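PDB 5F9Z: aminoacyl-tRNA synthetase from Cryptosporidium parvum, which probably charges tRNA(Pro) with proline using ATP, as a class II prolyl-tRNA synthetase, and here holds halofuginone and an ATP analogue. Local coordinates for residues A[204-209]-A[284-289]; A[295-300]-A[358-363]. All coordinates share one frame; numbering follows the deposited sequence.

Contact 1: residues A[204-209]-A[284-289]; sequences ATPVVK and IMTHGD
His-287, in the last turn of helix 278-287, reaches the turn at Ala-204 with the far end of its imidazole. CE1 lies 3.0 Å from Ala-204 O, which sits at the ring edge near the ring plane, while the methyl CB of Ala-204 comes to 3.6 Å from His-287 NE2. The ring gets there because CG stands anti to the carbonyl carbon, beside the backbone N (chi1 -55°), on a CB that points at the 204-209 segment. NE2 is hydrogen-bonded to Leu-203 O, just ahead of the segment, so the polar tip of the histidine is held by the carbonyl just past the end of helix 181-202, where Ala-204 leaves helical geometry with positive phi. One face of the imidazole is taken by its own neighbour: Thr-286 CG2 sits 3.7 Å above the plane, displaced toward the rim.

The two threonines meet methyl against hydroxyl, Thr-205 CG2 lying 3.6 Å from Thr-286 OG1. Both have the same first torsion, with CG2 anti to the backbone N and OG1 beside that N. In Thr-286 (chi1 -61°) this turns the hydroxyl back along its helix to a hydrogen bond with Val-282 O. Thr-205 OG1 is likewise hydrogen-bonded locally, to Leu-203 O. It approaches the His-287 ring obliquely, 3.9 Å from NE2, a packing distance. Pro-206 adds a looser touch, its CD 4.4 Å from Thr-286 CG2. Ala-412 of helix 393-417 packs on both Pro-206 and Thr-286. All five touching residues are buried.

The side chain of Thr-205 lies about 12 Å from the bound ATP analogue. A histidine in the last turn of helix 278-287 hydrogen-bonds to the backbone just after helix 181-202, joining the C-terminal ends of two helices of the class II synthetase catalytic core.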
loop_
_atom_site.group_PDB
_atom_site.type_symbol
_atom_site.label_atom_id
_atom_site.label_comp_id
_atom_site.label_asym_id
_atom_site.label_seq_id
_atom_site.Cartn_x
_atom_site.Cartn_y
_atom_site.Cartn_z
ATOM N N ALA A 204 -3.484 -5.618 -6.408
ATOM C CA ALA A 204 -3.665 -7.067 -6.285
ATOM C C ALA A 204 -3.194 -7.581 -4.927
ATOM O O ALA A 204 -2.770 -8.732 -4.793
ATOM C CB ALA A 204 -2.957 -7.814 -7.420
ATOM N N THR A 205 -3.274 -6.730 -3.904
ATOM C CA THR A 205 -2.791 -7.061 -2.573
ATOM C C THR A 205 -3.971 -7.266 -1.637
ATOM O O THR A 205 -4.772 -6.337 -1.452
ATOM C CB THR A 205 -1.877 -5.957 -2.044
ATOM O OG1 THR A 205 -0.810 -5.733 -2.976
ATOM C CG2 THR A 205 -1.292 -6.351 -0.696
ATOM N N PRO A 206 -4.120 -8.442 -1.030
ATOM C CA PRO A 206 -5.266 -8.666 -0.142
ATOM C C PRO A 206 -5.092 -7.945 1.185
ATOM O O PRO A 206 -3.999 -7.908 1.757
ATOM C CB PRO A 206 -5.274 -10.187 0.044
ATOM C CG PRO A 206 -3.844 -10.579 -0.115
ATOM C CD PRO A 206 -3.260 -9.632 -1.138
ATOM N N VAL A 207 -6.189 -7.362 1.670
ATOM C CA VAL A 207 -6.221 -6.682 2.957
ATOM C C VAL A 207 -7.497 -7.082 3.684
ATOM O O VAL A 207 -8.467 -7.546 3.079
ATOM C CB VAL A 207 -6.141 -5.144 2.822
ATOM C CG1 VAL A 207 -4.792 -4.724 2.252
ATOM C CG2 VAL A 207 -7.279 -4.624 1.958
ATOM N N VAL A 208 -7.486 -6.897 5.001
ATOM C CA VAL A 208 -8.613 -7.240 5.859
ATOM C C VAL A 208 -9.205 -5.948 6.404
ATOM O O VAL A 208 -8.541 -5.217 7.148
ATOM C CB VAL A 208 -8.194 -8.179 7.000
ATOM C CG1 VAL A 208 -9.374 -8.457 7.920
ATOM C CG2 VAL A 208 -7.635 -9.476 6.440
ATOM N N LYS A 209 -10.450 -5.665 6.030
ATOM C CA LYS A 209 -11.151 -4.503 6.552
ATOM C C LYS A 209 -11.643 -4.781 7.965
ATOM O O LYS A 209 -12.162 -5.863 8.258
ATOM C CB LYS A 209 -12.327 -4.130 5.649
ATOM C CG LYS A 209 -11.909 -3.595 4.290
ATOM C CD LYS A 209 -13.096 -3.120 3.468
ATOM C CE LYS A 209 -13.921 -4.286 2.957
ATOM N NZ LYS A 209 -14.852 -3.861 1.875
ATOM N N ILE A 284 5.131 -4.905 -3.377
ATOM C CA ILE A 284 6.380 -5.536 -3.805
ATOM C C ILE A 284 6.605 -6.835 -3.042
ATOM O O ILE A 284 6.900 -7.882 -3.633
ATOM C CB ILE A 284 7.561 -4.568 -3.620
ATOM C CG1 ILE A 284 7.422 -3.361 -4.547
ATOM C CG2 ILE A 284 8.881 -5.282 -3.867
ATOM C CD1 ILE A 284 8.285 -2.187 -4.138
ATOM N N MET A 285 6.472 -6.786 -1.714
ATOM C CA MET A 285 6.711 -7.971 -0.897
ATOM C C MET A 285 5.699 -9.070 -1.186
ATOM O O MET A 285 6.016 -10.258 -1.048
ATOM C CB MET A 285 6.674 -7.598 0.586
ATOM C CG MET A 285 7.720 -6.578 1.000
ATOM S SD MET A 285 7.547 -6.086 2.724
ATOM C CE MET A 285 9.016 -5.085 2.939
ATOM N N THR A 286 4.485 -8.698 -1.592
ATOM C CA THR A 286 3.438 -9.690 -1.815
ATOM C C THR A 286 3.718 -10.527 -3.059
ATOM O O THR A 286 3.616 -11.758 -3.027
ATOM C CB THR A 286 2.080 -8.997 -1.931
ATOM O OG1 THR A 286 1.792 -8.291 -0.717
ATOM C CG2 THR A 286 0.986 -10.014 -2.187
ATOM N N HIS A 287 4.083 -9.877 -4.164
ATOM C CA HIS A 287 4.147 -10.546 -5.458
ATOM C C HIS A 287 5.558 -10.911 -5.901
ATOM O O HIS A 287 5.716 -11.848 -6.691
ATOM C CB HIS A 287 3.506 -9.667 -6.538
ATOM C CG HIS A 287 2.102 -9.253 -6.225
ATOM N ND1 HIS A 287 1.083 -10.161 -6.039
ATOM C CD2 HIS A 287 1.548 -8.027 -6.070
ATOM C CE1 HIS A 287 -0.038 -9.513 -5.780
ATOM N NE2 HIS A 287 0.216 -8.217 -5.794
ATOM N N GLY A 288 6.579 -10.204 -5.422
ATOM C CA GLY A 288 7.927 -10.446 -5.908
ATOM C C GLY A 288 8.400 -11.857 -5.618
ATOM O O GLY A 288 8.007 -12.480 -4.629
ATOM N N ASP A 289 9.255 -12.365 -6.499
ATOM C CA ASP A 289 9.803 -13.709 -6.356
ATOM C C ASP A 289 11.328 -13.623 -6.390
ATOM O O ASP A 289 11.930 -12.557 -6.215
ATOM C CB ASP A 289 9.233 -14.646 -7.433
ATOM C CG ASP A 289 9.425 -14.116 -8.849
ATOM O OD1 ASP A 289 10.458 -13.471 -9.127
ATOM O OD2 ASP A 289 8.534 -14.356 -9.691
#

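Contact 2: residues A[295-300]-A[358-363]; sequences LPPKVA and GVCLRF
Cys-360 SG is set among the backbone and side chains of 295-300, touching Leu-295 O and Pro-297 CA, each at 3.6 Å. Ala-300 CB closes on the same sulfur at 3.7 Å, and the ring carbon Pro-297 CG at 3.8 Å. The thiol reaches this place because SG is anti to the carbonyl carbon, beside the backbone N (chi1 -53°), on a CB directed at the loop. Next to it, a water donates to Leu-295 O (2.8 Å) and to Gly-358 O (2.6 Å), linking the two backbones. Leu-295 also lays CB against Gly-358 O at 3.7 Å.

Gly-358 ends helix 347-356 in a Schellman motif with positive phi, and a CB there would clash with Leu-295 CG. The chain then enters strand 361-365, the middle strand of the five-stranded mixed sheet in the anticodon-binding domain; the loop 295-300 leads into its neighbour, strand 304-308.

The loop is shaped by Pro-296 O, which accepts from both Val-299 N and Ala-300 N. Farther out, Phe-404 and Gln-405 of helix 393-417 pack on Pro-297, Gln-303 bonds to Pro-297 O, and Arg-336 to Ala-300 O.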
loop_
_atom_site.group_PDB
_atom_site.type_symbol
_atom_site.label_atom_id
_atom_site.label_comp_id
_atom_site.label_asym_id
_atom_site.label_seq_id
_atom_site.Cartn_x
_atom_site.Cartn_y
_atom_site.Cartn_z
ATOM N N LEU A 295 4.933 -7.224 -10.904
ATOM C CA LEU A 295 4.041 -6.096 -10.730
ATOM C C LEU A 295 2.670 -6.391 -11.320
ATOM O O LEU A 295 2.574 -7.024 -12.378
ATOM C CB LEU A 295 4.618 -4.840 -11.393
ATOM C CG LEU A 295 5.996 -4.415 -10.884
ATOM C CD1 LEU A 295 6.547 -3.263 -11.705
ATOM C CD2 LEU A 295 5.929 -4.041 -9.411
ATOM N N PRO A 296 1.599 -5.966 -10.656
ATOM C CA PRO A 296 0.271 -6.053 -11.260
ATOM C C PRO A 296 0.217 -5.233 -12.534
ATOM O O PRO A 296 0.789 -4.134 -12.596
ATOM C CB PRO A 296 -0.650 -5.469 -10.178
ATOM C CG PRO A 296 0.109 -5.627 -8.905
ATOM C CD PRO A 296 1.550 -5.457 -9.276
ATOM N N PRO A 297 -0.443 -5.740 -13.579
ATOM C CA PRO A 297 -0.516 -4.982 -14.840
ATOM C C PRO A 297 -1.110 -3.590 -14.694
ATOM O O PRO A 297 -0.817 -2.721 -15.525
ATOM C CB PRO A 297 -1.394 -5.873 -15.730
ATOM C CG PRO A 297 -1.179 -7.246 -15.199
ATOM C CD PRO A 297 -1.003 -7.095 -13.713
ATOM N N LYS A 298 -1.926 -3.346 -13.666
ATOM C CA LYS A 298 -2.535 -2.034 -13.489
ATOM C C LYS A 298 -1.555 -0.983 -12.984
ATOM O O LYS A 298 -1.849 0.212 -13.085
ATOM C CB LYS A 298 -3.730 -2.127 -12.537
ATOM C CG LYS A 298 -4.932 -2.841 -13.130
ATOM C CD LYS A 298 -6.150 -2.696 -12.237
ATOM C CE LYS A 298 -7.396 -3.260 -12.900
ATOM N NZ LYS A 298 -8.599 -3.100 -12.037
ATOM N N VAL A 299 -0.401 -1.390 -12.448
ATOM C CA VAL A 299 0.594 -0.453 -11.943
ATOM C C VAL A 299 1.968 -0.669 -12.554
ATOM O O VAL A 299 2.881 0.114 -12.285
ATOM C CB VAL A 299 0.690 -0.504 -10.403
ATOM C CG1 VAL A 299 -0.625 -0.100 -9.775
ATOM C CG2 VAL A 299 1.104 -1.894 -9.945
ATOM N N ALA A 300 2.150 -1.705 -13.365
ATOM C CA ALA A 300 3.442 -1.954 -13.992
ATOM C C ALA A 300 3.794 -0.813 -14.942
ATOM O O ALA A 300 2.997 -0.501 -15.840
ATOM C CB ALA A 300 3.430 -3.284 -14.744
ATOM N N GLY A 358 10.016 -6.466 -13.413
ATOM C CA GLY A 358 8.631 -6.858 -13.250
ATOM C C GLY A 358 7.718 -6.578 -14.422
ATOM O O GLY A 358 6.519 -6.357 -14.220
ATOM N N VAL A 359 8.244 -6.580 -15.647
ATOM C CA VAL A 359 7.394 -6.401 -16.819
ATOM C C VAL A 359 6.516 -7.633 -16.990
ATOM O O VAL A 359 7.007 -8.769 -16.985
ATOM C CB VAL A 359 8.243 -6.137 -18.071
ATOM C CG1 VAL A 359 7.352 -6.033 -19.300
ATOM C CG2 VAL A 359 9.061 -4.866 -17.895
ATOM N N CYS A 360 5.209 -7.408 -17.147
ATOM C CA CYS A 360 4.243 -8.503 -17.107
ATOM C C CYS A 360 4.482 -9.505 -18.231
ATOM O O CYS A 360 4.514 -10.718 -17.999
ATOM C CB CYS A 360 2.823 -7.944 -17.182
ATOM S SG CYS A 360 2.473 -6.669 -15.958
ATOM N N LEU A 361 4.638 -9.018 -19.457
ATOM C CA LEU A 361 4.806 -9.877 -20.619
ATOM C C LEU A 361 5.997 -9.404 -21.436
ATOM O O LEU A 361 6.247 -8.199 -21.546
ATOM C CB LEU A 361 3.548 -9.878 -21.500
ATOM C CG LEU A 361 2.196 -10.139 -20.831
ATOM C CD1 LEU A 361 1.064 -9.872 -21.810
ATOM C CD2 LEU A 361 2.120 -11.561 -20.297
ATOM N N ARG A 362 6.732 -10.352 -22.008
ATOM C CA ARG A 362 7.775 -10.039 -22.971
ATOM C C ARG A 362 7.445 -10.709 -24.296
ATOM O O ARG A 362 6.970 -11.848 -24.329
ATOM C CB ARG A 362 9.166 -10.472 -22.480
ATOM C CG ARG A 362 9.434 -11.966 -22.472
ATOM C CD ARG A 362 10.926 -12.222 -22.614
ATOM N NE ARG A 362 11.297 -13.604 -22.327
ATOM C CZ ARG A 362 11.709 -14.032 -21.138
ATOM N NH1 ARG A 362 11.799 -13.183 -20.123
ATOM N NH2 ARG A 362 12.030 -15.306 -20.962
ATOM N N PHE A 363 7.671 -9.981 -25.385
ATOM C CA PHE A 363 7.442 -10.481 -26.733
ATOM C C PHE A 363 8.790 -10.776 -27.373
ATOM O O PHE A 363 9.621 -9.873 -27.521
ATOM C CB PHE A 363 6.660 -9.475 -27.580
ATOM C CG PHE A 363 5.217 -9.319 -27.178
ATOM C CD1 PHE A 363 4.676 -10.064 -26.143
ATOM C CD2 PHE A 363 4.397 -8.429 -27.853
ATOM C CE1 PHE A 363 3.350 -9.915 -25.782
ATOM C CE2 PHE A 363 3.071 -8.278 -27.500
ATOM C CZ PHE A 363 2.548 -9.021 -26.462
HETATM O O HOH W 1 4.793 -8.233 -13.668
#

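In the fold
From the N terminus the chain passes helix 181-202 and reaches 204-209, then runs through sequence that is half strand before helix 278-287 returns to close contact 1. Contact 2 opens a few residues later, at 295-300, and closes at 358-363 after strand 304-308, helix 317-332, strand 337-339 and helix 347-356. The two loops follow in series, neither nesting nor crossing. Contact 1 ties together elements of the catalytic core; contact 2 anchors the linker beyond them to the anticodon-binding domain. Their centres lie about 15 Å apart, and they meet at Pro-296, whose CG is 4.0 Å from both His-287 CD2 and Ala-204 CB. Helix 393-417 packs on both.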